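Long-range contacts in leucine aminopeptidase 2 (Saccharomyces cerevisiae, PDB 2XQ0), which removes N-terminal residues, preferentially from di- and tripeptides, as a zinc aminopeptidase and has low epoxide hydrolase activity in vitro: residues A45-K56 with N109-T120; V79-Q89 with R100-C108. All coordinates share one frame; numbering follows the deposited sequence.

Contact 1. Residues A45-K56 with N109-T120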
loop_
_atom_site.group_PDB
_atom_site.type_symbol
_atom_site.label_atom_id
_atom_site.label_comp_id
_atom_site.label_asym_id
_atom_site.label_seq_id
_atom_site.Cartn_x
_atom_site.Cartn_y
_atom_site.Cartn_z
ATOM N N ALA A 45 -5.511 -24.639 -2.351
ATOM C CA ALA A 45 -5.055 -24.355 -3.699
ATOM C C ALA A 45 -6.160 -23.726 -4.537
ATOM O O ALA A 45 -7.347 -23.979 -4.337
ATOM C CB ALA A 45 -4.552 -25.636 -4.378
ATOM N N ILE A 46 -5.753 -22.885 -5.471
ATOM C CA ILE A 46 -6.636 -22.425 -6.523
ATOM C C ILE A 46 -6.159 -23.065 -7.824
ATOM O O ILE A 46 -4.964 -23.086 -8.119
ATOM C CB ILE A 46 -6.653 -20.895 -6.584
ATOM C CG1 ILE A 46 -7.375 -20.349 -5.342
ATOM C CG2 ILE A 46 -7.376 -20.417 -7.831
ATOM C CD1 ILE A 46 -7.450 -18.845 -5.289
ATOM N N SER A 47 -7.090 -23.625 -8.587
ATOM C CA SER A 47 -6.724 -24.375 -9.777
ATOM C C SER A 47 -7.684 -23.963 -10.868
ATOM O O SER A 47 -8.704 -23.347 -10.600
ATOM C CB SER A 47 -6.831 -25.891 -9.527
ATOM O OG SER A 47 -8.157 -26.242 -9.127
ATOM N N GLY A 48 -7.366 -24.305 -12.104
ATOM C CA GLY A 48 -8.262 -24.009 -13.198
ATOM C C GLY A 48 -7.433 -23.603 -14.376
ATOM O O GLY A 48 -6.364 -24.168 -14.624
ATOM N N SER A 49 -7.905 -22.612 -15.112
ATOM C CA SER A 49 -7.186 -22.239 -16.304
ATOM C C SER A 49 -7.314 -20.751 -16.574
ATOM O O SER A 49 -8.269 -20.115 -16.148
ATOM C CB SER A 49 -7.698 -23.044 -17.492
ATOM O OG SER A 49 -8.936 -22.534 -17.940
ATOM N N VAL A 50 -6.323 -20.203 -17.266
ATOM C CA VAL A 50 -6.365 -18.832 -17.719
ATOM C C VAL A 50 -6.349 -18.841 -19.230
ATOM O O VAL A 50 -5.606 -19.608 -19.860
ATOM C CB VAL A 50 -5.201 -17.963 -17.163
ATOM C CG1 VAL A 50 -3.826 -18.595 -17.431
ATOM C CG2 VAL A 50 -5.257 -16.546 -17.756
ATOM N N THR A 51 -7.203 -18.018 -19.820
ATOM C CA THR A 51 -7.252 -17.916 -21.272
ATOM C C THR A 51 -6.945 -16.480 -21.679
ATOM O O THR A 51 -7.583 -15.550 -21.203
ATOM C CB THR A 51 -8.644 -18.307 -21.818
ATOM O OG1 THR A 51 -9.019 -19.592 -21.317
ATOM C CG2 THR A 51 -8.633 -18.342 -23.337
ATOM N N PHE A 52 -5.957 -16.313 -22.545
ATOM C CA PHE A 52 -5.596 -15.014 -23.101
ATOM C C PHE A 52 -5.984 -14.959 -24.571
ATOM O O PHE A 52 -5.734 -15.911 -25.335
ATOM C CB PHE A 52 -4.087 -14.796 -23.038
ATOM C CG PHE A 52 -3.518 -14.827 -21.648
ATOM C CD1 PHE A 52 -3.623 -13.724 -20.817
ATOM C CD2 PHE A 52 -2.847 -15.946 -21.184
ATOM C CE1 PHE A 52 -3.077 -13.742 -19.554
ATOM C CE2 PHE A 52 -2.313 -15.975 -19.915
ATOM C CZ PHE A 52 -2.430 -14.871 -19.099
ATOM N N GLN A 53 -6.559 -13.839 -24.982
ATOM C CA GLN A 53 -6.674 -13.529 -26.395
ATOM C C GLN A 53 -5.464 -12.648 -26.675
ATOM O O GLN A 53 -5.311 -11.584 -26.068
ATOM C CB GLN A 53 -7.960 -12.763 -26.700
ATOM C CG GLN A 53 -9.229 -13.401 -26.181
ATOM C CD GLN A 53 -9.520 -14.710 -26.852
ATOM O OE1 GLN A 53 -9.154 -14.923 -28.012
ATOM N NE2 GLN A 53 -10.186 -15.609 -26.131
ATOM N N LEU A 54 -4.592 -13.102 -27.568
ATOM C CA LEU A 54 -3.337 -12.398 -27.827
ATOM C C LEU A 54 -3.181 -11.991 -29.283
ATOM O O LEU A 54 -3.827 -12.554 -30.172
ATOM C CB LEU A 54 -2.143 -13.267 -27.427
ATOM C CG LEU A 54 -2.044 -13.752 -25.985
ATOM C CD1 LEU A 54 -0.762 -14.566 -25.804
ATOM C CD2 LEU A 54 -2.087 -12.572 -25.025
ATOM N N LYS A 55 -2.307 -11.015 -29.519
ATOM C CA LYS A 55 -1.935 -10.637 -30.875
ATOM C C LYS A 55 -0.423 -10.491 -30.987
ATOM O O LYS A 55 0.195 -9.725 -30.243
ATOM C CB LYS A 55 -2.633 -9.345 -31.302
ATOM C CG LYS A 55 -2.323 -8.899 -32.731
ATOM C CD LYS A 55 -3.272 -7.792 -33.193
ATOM C CE LYS A 55 -3.225 -6.577 -32.263
ATOM N NZ LYS A 55 -4.255 -5.542 -32.596
ATOM N N LYS A 56 0.169 -11.243 -31.911
ATOM C CA LYS A 56 1.592 -11.129 -32.201
ATOM C C LYS A 56 1.874 -9.737 -32.750
ATOM O O LYS A 56 1.182 -9.266 -33.654
ATOM C CB LYS A 56 2.026 -12.167 -33.241
ATOM C CG LYS A 56 1.683 -13.610 -32.903
ATOM C CD LYS A 56 2.217 -14.565 -33.971
ATOM C CE LYS A 56 1.656 -15.971 -33.806
ATOM N NZ LYS A 56 2.359 -16.944 -34.690
ATOM N N ASN A 109 -2.298 -17.736 -37.179
ATOM C CA ASN A 109 -2.543 -16.306 -37.346
ATOM C C ASN A 109 -1.913 -15.424 -36.284
ATOM O O ASN A 109 -1.492 -15.905 -35.232
ATOM C CB ASN A 109 -4.042 -16.033 -37.414
ATOM C CG ASN A 109 -4.711 -16.798 -38.530
ATOM O OD1 ASN A 109 -5.013 -16.239 -39.583
ATOM N ND2 ASN A 109 -4.932 -18.091 -38.315
ATOM N N ASP A 110 -1.853 -14.126 -36.572
ATOM C CA ASP A 110 -1.318 -13.150 -35.627
ATOM C C ASP A 110 -2.172 -13.092 -34.369
ATOM O O ASP A 110 -1.644 -12.980 -33.260
ATOM C CB ASP A 110 -1.225 -11.763 -36.261
ATOM C CG ASP A 110 -0.001 -11.606 -37.142
ATOM O OD1 ASP A 110 0.683 -12.621 -37.414
ATOM O OD2 ASP A 110 0.278 -10.462 -37.561
ATOM N N ASN A 111 -3.490 -13.166 -34.553
ATOM C CA ASN A 111 -4.435 -13.245 -33.445
ATOM C C ASN A 111 -4.678 -14.698 -33.059
ATOM O O ASN A 111 -4.937 -15.540 -33.925
ATOM C CB ASN A 111 -5.768 -12.582 -33.805
ATOM C CG ASN A 111 -5.689 -11.075 -33.802
ATOM O OD1 ASN A 111 -6.195 -10.419 -32.891
ATOM N ND2 ASN A 111 -5.053 -10.515 -34.822
ATOM N N PHE A 112 -4.593 -14.994 -31.764
ATOM C CA PHE A 112 -4.746 -16.374 -31.312
ATOM C C PHE A 112 -5.189 -16.446 -29.855
ATOM O O PHE A 112 -5.114 -15.458 -29.114
ATOM C CB PHE A 112 -3.463 -17.186 -31.565
ATOM C CG PHE A 112 -2.264 -16.738 -30.741
ATOM C CD1 PHE A 112 -1.925 -17.399 -29.569
ATOM C CD2 PHE A 112 -1.471 -15.676 -31.153
ATOM C CE1 PHE A 112 -0.818 -17.015 -28.816
ATOM C CE2 PHE A 112 -0.358 -15.277 -30.404
ATOM C CZ PHE A 112 -0.032 -15.948 -29.227
ATOM N N THR A 113 -5.682 -17.614 -29.461
ATOM C CA THR A 113 -6.127 -17.839 -28.100
ATOM C C THR A 113 -5.166 -18.793 -27.412
ATOM O O THR A 113 -4.769 -19.821 -27.989
ATOM C CB THR A 113 -7.538 -18.427 -28.086
ATOM O OG1 THR A 113 -8.447 -17.481 -28.663
ATOM C CG2 THR A 113 -7.980 -18.739 -26.667
ATOM N N LEU A 114 -4.784 -18.437 -26.185
ATOM C CA LEU A 114 -3.856 -19.228 -25.378
ATOM C C LEU A 114 -4.516 -19.670 -24.076
ATOM O O LEU A 114 -4.938 -18.831 -23.276
ATOM C CB LEU A 114 -2.608 -18.410 -25.071
ATOM C CG LEU A 114 -1.696 -18.999 -23.995
ATOM C CD1 LEU A 114 -1.174 -20.359 -24.423
ATOM C CD2 LEU A 114 -0.555 -18.057 -23.687
ATOM N N ASN A 115 -4.623 -20.982 -23.871
ATOM C CA ASN A 115 -5.184 -21.512 -22.635
ATOM C C ASN A 115 -4.149 -22.318 -21.854
ATOM O O ASN A 115 -3.488 -23.207 -22.395
ATOM C CB ASN A 115 -6.422 -22.372 -22.913
ATOM C CG ASN A 115 -7.075 -22.893 -21.636
ATOM O OD1 ASN A 115 -6.780 -23.995 -21.177
ATOM N ND2 ASN A 115 -7.962 -22.104 -21.064
ATOM N N ILE A 116 -4.003 -22.001 -20.576
ATOM C CA ILE A 116 -3.083 -22.734 -19.712
ATOM C C ILE A 116 -3.815 -23.241 -18.478
ATOM O O ILE A 116 -4.376 -22.451 -17.713
ATOM C CB ILE A 116 -1.953 -21.828 -19.233
ATOM C CG1 ILE A 116 -1.287 -21.122 -20.424
ATOM C CG2 ILE A 116 -0.954 -22.618 -18.390
ATOM C CD1 ILE A 116 -0.503 -19.900 -20.035
ATOM N N GLN A 117 -3.793 -24.550 -18.273
ATOM C CA GLN A 117 -4.344 -25.137 -17.062
ATOM C C GLN A 117 -3.251 -25.233 -16.030
ATOM O O GLN A 117 -2.131 -25.635 -16.333
ATOM C CB GLN A 117 -4.895 -26.536 -17.322
ATOM C CG GLN A 117 -6.118 -26.570 -18.199
ATOM C CD GLN A 117 -6.471 -27.979 -18.599
ATOM O OE1 GLN A 117 -6.612 -28.859 -17.748
ATOM N NE2 GLN A 117 -6.596 -28.211 -19.900
ATOM N N PHE A 118 -3.584 -24.886 -14.797
ATOM C CA PHE A 118 -2.577 -24.850 -13.761
ATOM C C PHE A 118 -3.245 -24.980 -12.407
ATOM O O PHE A 118 -4.475 -24.891 -12.301
ATOM C CB PHE A 118 -1.826 -23.511 -13.830
ATOM C CG PHE A 118 -2.674 -22.339 -13.446
ATOM C CD1 PHE A 118 -3.532 -21.755 -14.367
ATOM C CD2 PHE A 118 -2.639 -21.839 -12.161
ATOM C CE1 PHE A 118 -4.325 -20.685 -14.006
ATOM C CE2 PHE A 118 -3.428 -20.787 -11.801
ATOM C CZ PHE A 118 -4.282 -20.209 -12.723
ATOM N N ARG A 119 -2.425 -25.169 -11.377
ATOM C CA ARG A 119 -2.869 -25.001 -10.004
ATOM C C ARG A 119 -1.779 -24.303 -9.185
ATOM O O ARG A 119 -0.590 -24.398 -9.502
ATOM C CB ARG A 119 -3.230 -26.357 -9.384
ATOM C CG ARG A 119 -2.083 -27.352 -9.367
ATOM C CD ARG A 119 -2.539 -28.746 -8.894
ATOM N NE ARG A 119 -3.030 -28.683 -7.522
ATOM C CZ ARG A 119 -4.311 -28.767 -7.174
ATOM N NH1 ARG A 119 -5.248 -28.948 -8.098
ATOM N NH2 ARG A 119 -4.651 -28.692 -5.890
ATOM N N THR A 120 -2.189 -23.592 -8.138
ATOM C CA THR A 120 -1.237 -23.050 -7.188
ATOM C C THR A 120 -0.613 -24.156 -6.330
ATOM O O THR A 120 -1.137 -25.268 -6.244
ATOM C CB THR A 120 -1.858 -21.949 -6.304
ATOM O OG1 THR A 120 -2.957 -22.477 -5.522
ATOM C CG2 THR A 120 -2.347 -20.814 -7.173
HETATM O O HOH W 1 -7.581 -13.397 -30.429
HETATM O O HOH W 2 -6.493 -7.404 -32.702
#
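Two antiparallel neighbours in the large sheet of the M1 N-terminal domain, strands 45-56 and 111-120, pair along almost their whole length. Backbone bonds join every second pair from Gly48-Phe118 to Leu54-Phe112. At the Ala45 end Thr120 N still donates to Ile46 O, but it is the Thr120 hydroxyl, OG1, that accepts from Ile46 N, at 2.8 Å; at the other end Lys56 N donates to Asp110 O. On the polar face Asn115 swings its amide to strand 45-56 (CG anti to the backbone N, chi1 -177°). Its ND2 donates to Thr51 OG1 at 2.7 Å, within the amide plane, and weakly to Ser49 OG at 3.3 Å. A leucine here would probably leave the Thr51 and Ser49 hydroxyls without their shared donor and put an apolar branch among polar groups. Thr113 OG1 donates to Gln53 OE1 (2.7 Å), and the methyls Thr51 CG2 and Thr113 CG2 are pressed to 3.4 Å. The opposite face is apolar: Leu54 CB makes a CH-pi contact over one face of the Phe112 ring, while Leu114 CD2 meets both Phe52 CD2 and Leu54 CD1. Strand 28-40 flanks 45-56, strand 74-81 flanks 111-120, and Leu67 and Leu69 of strand 66-69 pack on the apolar face.

Contact 2. Residues V79-Q89 with R100-C108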
loop_
_atom_site.group_PDB
_atom_site.type_symbol
_atom_site.label_atom_id
_atom_site.label_comp_id
_atom_site.label_asym_id
_atom_site.label_seq_id
_atom_site.Cartn_x
_atom_site.Cartn_y
_atom_site.Cartn_z
ATOM N N VAL A 79 -1.156 -26.889 -21.813
ATOM C CA VAL A 79 -1.269 -25.658 -22.589
ATOM C C VAL A 79 -1.863 -25.944 -23.969
ATOM O O VAL A 79 -1.417 -26.868 -24.670
ATOM C CB VAL A 79 0.100 -25.022 -22.827
ATOM C CG1 VAL A 79 -0.072 -23.737 -23.623
ATOM C CG2 VAL A 79 0.825 -24.762 -21.504
ATOM N N HIS A 80 -2.846 -25.142 -24.362
ATOM C CA HIS A 80 -3.459 -25.249 -25.684
ATOM C C HIS A 80 -3.428 -23.891 -26.375
ATOM O O HIS A 80 -3.637 -22.852 -25.740
ATOM C CB HIS A 80 -4.915 -25.679 -25.565
ATOM C CG HIS A 80 -5.105 -27.106 -25.166
ATOM N ND1 HIS A 80 -5.139 -27.511 -23.849
ATOM C CD2 HIS A 80 -5.313 -28.218 -25.907
ATOM C CE1 HIS A 80 -5.339 -28.815 -23.798
ATOM N NE2 HIS A 80 -5.446 -29.270 -25.032
ATOM N N ILE A 81 -3.147 -23.901 -27.672
ATOM C CA ILE A 81 -3.316 -22.725 -28.516
ATOM C C ILE A 81 -4.322 -23.050 -29.625
ATOM O O ILE A 81 -4.180 -24.044 -30.331
ATOM C CB ILE A 81 -1.984 -22.268 -29.122
ATOM C CG1 ILE A 81 -1.079 -21.700 -28.018
ATOM C CG2 ILE A 81 -2.231 -21.222 -30.199
ATOM C CD1 ILE A 81 0.380 -21.520 -28.426
ATOM N N ASP A 82 -5.356 -22.230 -29.751
ATOM C CA ASP A 82 -6.401 -22.479 -30.730
ATOM C C ASP A 82 -6.943 -23.907 -30.655
ATOM O O ASP A 82 -7.059 -24.590 -31.669
ATOM C CB ASP A 82 -5.876 -22.178 -32.134
ATOM C CG ASP A 82 -5.616 -20.704 -32.341
ATOM O OD1 ASP A 82 -6.103 -19.901 -31.513
ATOM O OD2 ASP A 82 -4.930 -20.343 -33.318
ATOM N N GLY A 83 -7.266 -24.353 -29.446
ATOM C CA GLY A 83 -7.850 -25.665 -29.243
ATOM C C GLY A 83 -6.877 -26.829 -29.317
ATOM O O GLY A 83 -7.239 -27.957 -28.971
ATOM N N SER A 84 -5.646 -26.578 -29.762
ATOM C CA SER A 84 -4.682 -27.661 -29.933
ATOM C C SER A 84 -3.578 -27.642 -28.887
ATOM O O SER A 84 -3.126 -26.585 -28.485
ATOM C CB SER A 84 -4.065 -27.634 -31.336
ATOM O OG SER A 84 -5.000 -28.042 -32.320
ATOM N N LYS A 85 -3.135 -28.826 -28.476
ATOM C CA LYS A 85 -2.072 -28.960 -27.488
ATOM C C LYS A 85 -0.790 -28.302 -27.993
ATOM O O LYS A 85 -0.380 -28.503 -29.137
ATOM C CB LYS A 85 -1.833 -30.440 -27.155
ATOM C CG LYS A 85 -1.179 -30.709 -25.793
ATOM C CD LYS A 85 -2.157 -30.499 -24.626
ATOM C CE LYS A 85 -1.460 -30.595 -23.260
ATOM N NZ LYS A 85 -0.359 -29.588 -23.093
ATOM N N ALA A 86 -0.154 -27.512 -27.138
ATOM C CA ALA A 86 1.045 -26.792 -27.539
ATOM C C ALA A 86 2.236 -27.207 -26.689
ATOM O O ALA A 86 2.119 -27.359 -25.478
ATOM C CB ALA A 86 0.817 -25.292 -27.451
ATOM N N ASP A 87 3.380 -27.402 -27.327
ATOM C CA ASP A 87 4.588 -27.760 -26.596
ATOM C C ASP A 87 4.972 -26.639 -25.639
ATOM O O ASP A 87 4.884 -25.465 -25.999
ATOM C CB ASP A 87 5.735 -28.037 -27.566
ATOM C CG ASP A 87 5.578 -29.373 -28.292
ATOM O OD1 ASP A 87 4.771 -30.214 -27.835
ATOM O OD2 ASP A 87 6.270 -29.582 -29.315
ATOM N N PHE A 88 5.405 -27.000 -24.429
ATOM C CA PHE A 88 5.826 -26.004 -23.453
ATOM C C PHE A 88 6.846 -26.602 -22.501
ATOM O O PHE A 88 6.901 -27.819 -22.326
ATOM C CB PHE A 88 4.616 -25.438 -22.677
ATOM C CG PHE A 88 3.995 -26.404 -21.703
ATOM C CD1 PHE A 88 4.376 -26.406 -20.362
ATOM C CD2 PHE A 88 3.029 -27.309 -22.120
ATOM C CE1 PHE A 88 3.804 -27.303 -19.456
ATOM C CE2 PHE A 88 2.457 -28.206 -21.224
ATOM C CZ PHE A 88 2.851 -28.202 -19.893
ATOM N N GLN A 89 7.639 -25.736 -21.882
ATOM C CA GLN A 89 8.656 -26.148 -20.917
ATOM C C GLN A 89 8.833 -25.046 -19.877
ATOM O O GLN A 89 8.912 -23.867 -20.211
ATOM C CB GLN A 89 9.988 -26.434 -21.618
ATOM C CG GLN A 89 11.182 -26.716 -20.677
ATOM C CD GLN A 89 11.175 -28.120 -20.089
ATOM O OE1 GLN A 89 11.327 -28.306 -18.876
ATOM N NE2 GLN A 89 10.999 -29.114 -20.944
ATOM N N ARG A 100 10.509 -19.058 -15.729
ATOM C CA ARG A 100 9.934 -18.683 -17.010
ATOM C C ARG A 100 9.205 -19.874 -17.625
ATOM O O ARG A 100 9.726 -20.982 -17.645
ATOM C CB ARG A 100 11.028 -18.184 -17.960
ATOM C CG ARG A 100 10.512 -17.800 -19.343
ATOM C CD ARG A 100 11.679 -17.437 -20.290
ATOM N NE ARG A 100 12.216 -16.103 -20.035
ATOM C CZ ARG A 100 13.472 -15.852 -19.685
ATOM N NH1 ARG A 100 14.331 -16.846 -19.545
ATOM N NH2 ARG A 100 13.875 -14.604 -19.477
ATOM N N LEU A 101 8.000 -19.639 -18.138
ATOM C CA LEU A 101 7.252 -20.668 -18.840
ATOM C C LEU A 101 7.405 -20.398 -20.322
ATOM O O LEU A 101 7.104 -19.307 -20.787
ATOM C CB LEU A 101 5.770 -20.612 -18.465
ATOM C CG LEU A 101 4.789 -21.346 -19.385
ATOM C CD1 LEU A 101 5.042 -22.875 -19.383
ATOM C CD2 LEU A 101 3.340 -21.034 -18.973
ATOM N N VAL A 102 7.863 -21.395 -21.065
ATOM C CA VAL A 102 8.200 -21.197 -22.469
ATOM C C VAL A 102 7.249 -22.018 -23.324
ATOM O O VAL A 102 7.123 -23.229 -23.138
ATOM C CB VAL A 102 9.632 -21.637 -22.742
ATOM C CG1 VAL A 102 9.930 -21.589 -24.246
ATOM C CG2 VAL A 102 10.608 -20.758 -21.933
ATOM N N ILE A 103 6.570 -21.356 -24.249
ATOM C CA ILE A 103 5.535 -22.009 -25.034
ATOM C C ILE A 103 5.835 -21.834 -26.512
ATOM O O ILE A 103 6.140 -20.737 -26.960
ATOM C CB ILE A 103 4.134 -21.417 -24.731
ATOM C CG1 ILE A 103 3.797 -21.559 -23.246
ATOM C CG2 ILE A 103 3.071 -22.110 -25.586
ATOM C CD1 ILE A 103 2.609 -20.683 -22.778
ATOM N N ASN A 104 5.759 -22.922 -27.266
ATOM C CA ASN A 104 5.956 -22.864 -28.700
ATOM C C ASN A 104 4.645 -22.512 -29.360
ATOM O O ASN A 104 3.688 -23.271 -29.254
ATOM C CB ASN A 104 6.433 -24.227 -29.215
ATOM C CG ASN A 104 6.318 -24.354 -30.722
ATOM O OD1 ASN A 104 6.701 -23.452 -31.467
ATOM N ND2 ASN A 104 5.791 -25.482 -31.178
ATOM N N ASN A 105 4.578 -21.365 -30.031
ATOM C CA ASN A 105 3.333 -21.019 -30.714
ATOM C C ASN A 105 3.398 -21.185 -32.232
ATOM O O ASN A 105 3.805 -20.279 -32.964
ATOM C CB ASN A 105 2.795 -19.640 -30.306
ATOM C CG ASN A 105 3.754 -18.517 -30.610
ATOM O OD1 ASN A 105 4.972 -18.699 -30.601
ATOM N ND2 ASN A 105 3.208 -17.337 -30.872
ATOM N N ALA A 106 2.998 -22.368 -32.689
ATOM C CA ALA A 106 2.905 -22.657 -34.112
ATOM C C ALA A 106 1.547 -22.210 -34.651
ATOM O O ALA A 106 1.142 -22.611 -35.742
ATOM C CB ALA A 106 3.121 -24.141 -34.365
ATOM N N SER A 107 0.849 -21.382 -33.876
ATOM C CA SER A 107 -0.448 -20.854 -34.287
ATOM C C SER A 107 -0.341 -20.209 -35.660
ATOM O O SER A 107 0.679 -19.611 -36.005
ATOM C CB SER A 107 -0.981 -19.844 -33.269
ATOM O OG SER A 107 -0.180 -18.677 -33.233
ATOM N N CYS A 108 -1.407 -20.334 -36.441
ATOM C CA CYS A 108 -1.390 -19.897 -37.828
ATOM C C CYS A 108 -1.441 -18.378 -37.965
ATOM O O CYS A 108 -0.702 -17.795 -38.761
ATOM C CB CYS A 108 -2.539 -20.547 -38.604
ATOM S SG CYS A 108 -2.411 -22.352 -38.745
HETATM O O HOH W 3 3.932 -27.275 -30.456
#
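Phe88 and Ile103 face each other as a non-hydrogen-bonded pair in the beta hairpin of strands 84-90 and 101-104, with the Ile103 side chain at the centre of the packed part. Its CG1 rests on Phe88 CB, and its CG2 is approached by Val79 CG1 and Ile81 CD1, each at 4.0 Å, with Ala86 CB slightly farther off. The Phe88 ring has Val79 CG2 over one face, and Leu101 CD1 reaches its CD1 at 3.7 Å. In Ile81, CG1 stands anti to the carbonyl carbon (chi1 -69°) and carries CD1 to Asn105 CB at 3.6 Å.

Three backbone bonds pair the hairpin: Asn104 N donates to Asp87 O at 3.0 Å, and Gln89 and Val102 exchange two more.

The outward side is looser. Asp87 and Gln89 are exposed, and a water accepts from both Asp87 N and Asn104 ND2 (2.7 Å). Residues 106-108 are poorly ordered, and there Ile81 CG2 touches Ser107 CB at 3.6 Å. Asp82, in the type I' turn from Ile81 to Ser84, spends OD1 on Thr113 N of strand 111-120.

The chemistry implies that backbone bonds set the register of the hairpin, while apolar side chains gathered on Ile103 pack one of its faces; the side chains make no direct polar bond across the two segments.

Contacts 1 and 2 belong to one sheet and meet where strand 111-120 runs beside strand 74-81: Asn115 N lies 2.8 Å from His80 O, and Thr113 O 3.0 Å from Asp82 N, both probable hydrogen bonds. Contact 2 is nested in the chain loop that contact 1 closes. Both are partly buried, but contact 1, in the middle of the sheet, has ten buried residues, whereas contact 2, nearer the edge strand 66-69, has five and includes an exposed turn. Contact 1 adds direct side-chain hydrogen bonds on its polar face, where contact 2 has a water bridge. Leu114 of contact 1 touches Val79 and Ile81 of contact 2, making their apolar faces continuous.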